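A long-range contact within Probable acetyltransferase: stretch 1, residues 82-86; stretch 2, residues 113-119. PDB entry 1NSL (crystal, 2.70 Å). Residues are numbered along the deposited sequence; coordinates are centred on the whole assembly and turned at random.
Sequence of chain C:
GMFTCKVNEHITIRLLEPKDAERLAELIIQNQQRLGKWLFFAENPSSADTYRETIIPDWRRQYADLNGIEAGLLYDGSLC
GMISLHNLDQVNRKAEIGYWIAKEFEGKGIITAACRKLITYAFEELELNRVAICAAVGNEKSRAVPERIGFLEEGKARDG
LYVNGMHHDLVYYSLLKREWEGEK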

# COMPACT_ATOMS: atom_id res chain seq x y z
N MSE C 82 -16.40 24.57 2.99
CA MSE C 82 -16.39 23.18 2.52
C MSE C 82 -17.77 22.56 2.69
O MSE C 82 -18.49 22.88 3.64
CB MSE C 82 -15.43 22.31 3.38
CG MSE C 82 -14.05 22.81 3.51
SE MSE C 82 -12.84 21.33 3.81
CE MSE C 82 -13.62 20.45 5.22
N ILE C 83 -18.15 21.67 1.78
CA ILE C 83 -19.40 20.93 1.96
C ILE C 83 -19.01 19.54 1.82
O ILE C 83 -17.96 19.25 1.25
CB ILE C 83 -20.42 21.22 0.93
CG1 ILE C 83 -21.66 20.41 1.21
CG2 ILE C 83 -19.98 20.78 -0.41
CD1 ILE C 83 -22.86 21.04 0.45
N SER C 84 -19.86 18.65 2.30
CA SER C 84 -19.41 17.30 2.41
C SER C 84 -20.53 16.31 2.53
O SER C 84 -21.57 16.57 3.15
CB SER C 84 -18.59 17.23 3.65
OG SER C 84 -18.54 15.88 4.11
N LEU C 85 -20.30 15.15 1.91
CA LEU C 85 -21.28 14.08 1.95
C LEU C 85 -20.46 12.93 2.40
O LEU C 85 -19.54 12.56 1.70
CB LEU C 85 -21.82 13.80 0.56
CG LEU C 85 -22.64 12.52 0.50
CD1 LEU C 85 -23.97 12.83 0.91
CD2 LEU C 85 -22.68 12.02 -0.92
N HIS C 86 -20.79 12.36 3.56
CA HIS C 86 -20.00 11.32 4.18
C HIS C 86 -20.91 10.29 4.82
O HIS C 86 -22.08 10.43 4.72
CB HIS C 86 -19.07 11.94 5.21
CG HIS C 86 -19.75 12.82 6.19
ND1 HIS C 86 -20.20 12.37 7.42
CD2 HIS C 86 -20.08 14.13 6.13
CE1 HIS C 86 -20.77 13.37 8.07
NE2 HIS C 86 -20.74 14.44 7.30
N ALA C 113 -28.04 26.91 -0.71
CA ALA C 113 -27.87 26.74 -2.14
C ALA C 113 -26.97 25.56 -2.52
O ALA C 113 -27.32 24.81 -3.41
CB ALA C 113 -27.35 28.00 -2.72
N ALA C 114 -25.81 25.43 -1.89
CA ALA C 114 -24.93 24.34 -2.15
C ALA C 114 -25.50 22.96 -1.71
O ALA C 114 -25.31 21.98 -2.42
CB ALA C 114 -23.54 24.59 -1.50
N CYS C 115 -26.15 22.89 -0.54
CA CYS C 115 -26.79 21.61 -0.11
C CYS C 115 -27.82 21.14 -1.17
O CYS C 115 -27.87 19.97 -1.49
CB CYS C 115 -27.42 21.68 1.31
SG CYS C 115 -26.17 21.97 2.60
N ARG C 116 -28.62 22.06 -1.72
CA ARG C 116 -29.56 21.63 -2.74
C ARG C 116 -28.83 20.97 -3.95
O ARG C 116 -29.23 19.88 -4.41
CB ARG C 116 -30.50 22.76 -3.18
CG ARG C 116 -31.31 23.38 -2.04
CD ARG C 116 -32.20 24.65 -2.41
NE ARG C 116 -33.43 24.64 -1.62
CZ ARG C 116 -33.89 25.68 -0.93
NH1 ARG C 116 -33.22 26.82 -0.94
NH2 ARG C 116 -35.02 25.60 -0.23
N LYS C 117 -27.78 21.58 -4.49
CA LYS C 117 -27.13 20.84 -5.55
C LYS C 117 -26.74 19.45 -5.05
O LYS C 117 -26.96 18.45 -5.78
CB LYS C 117 -25.90 21.54 -6.11
CG LYS C 117 -26.18 22.64 -7.11
CD LYS C 117 -27.00 22.22 -8.35
CE LYS C 117 -27.45 23.50 -9.06
NZ LYS C 117 -28.80 23.52 -9.69
N LEU C 118 -26.19 19.38 -3.83
CA LEU C 118 -25.66 18.13 -3.26
C LEU C 118 -26.72 17.08 -3.12
O LEU C 118 -26.51 15.91 -3.37
CB LEU C 118 -25.02 18.39 -1.92
CG LEU C 118 -24.22 17.23 -1.32
CD1 LEU C 118 -23.53 16.48 -2.42
CD2 LEU C 118 -23.13 17.70 -0.27
N ILE C 119 -27.90 17.53 -2.71
CA ILE C 119 -28.98 16.65 -2.47
C ILE C 119 -29.39 16.12 -3.82
O ILE C 119 -29.35 14.89 -4.06
CB ILE C 119 -30.07 17.42 -1.78
CG1 ILE C 119 -29.54 17.69 -0.37
CG2 ILE C 119 -31.43 16.64 -1.81
CD1 ILE C 119 -30.38 18.57 0.45

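Residues 82-86 form part of a β-strand and residues 113-119 part of an α-helix, and both elements extend beyond these limits. Their axes come within 9.6 Å and their N-to-C directions differ by 30°, so the helix lies over the strand in a roughly parallel sense. Two CA-CA distances set the register: 7.7 Å from Ile 83 CA to Ala 114 CA, and 7.9 Å from Leu 85 CA to Leu 118 CA. Two residues along the extended strand thus match four along the helix, about one turn. The helical backbone supplies its own bonding: Leu 118 N donates to Ala 114 O at 3.1 Å and Ile 119 N to Cys 115 O at 2.7 Å, whereas the bond from Lys 117 N to Ala 113 O, at 3.4 Å, is weak.

No hydrogen bond crosses between the stretches; the contact is apolar and buries 214 Å² in total. Strand alternation explains which side chains take part. The CA-to-CB bonds of Ile 83 and Leu 85 point toward the helix, while that of Ser 84 points away, and its OG is hydrogen-bonded elsewhere in the structure. On the helix, Ala 114 and Leu 118 point toward the strand, as their spacing of four residues allows.

Ile 83 and Leu 118 dominate, with 75 and 77 Å² covered, and their closest atoms, Ile 83 CG1 and Leu 118 CD2, are 3.4 Å apart, a tight van der Waals contact. With both chi angles t, Ile 83 extends CD1 to 4.1 Å from Ala 114 CB and also 4.1 Å from Cys 115 SG, although the Cys 115 CA-to-CB bond points sideways. Leu 118 CD2 also lies 4.2 Å from Leu 85 CB and 3.9 Å from Ser 84 O; the latter is proximity to a backbone carbonyl, since a methyl carbon offers no conventional hydrogen-bond donor.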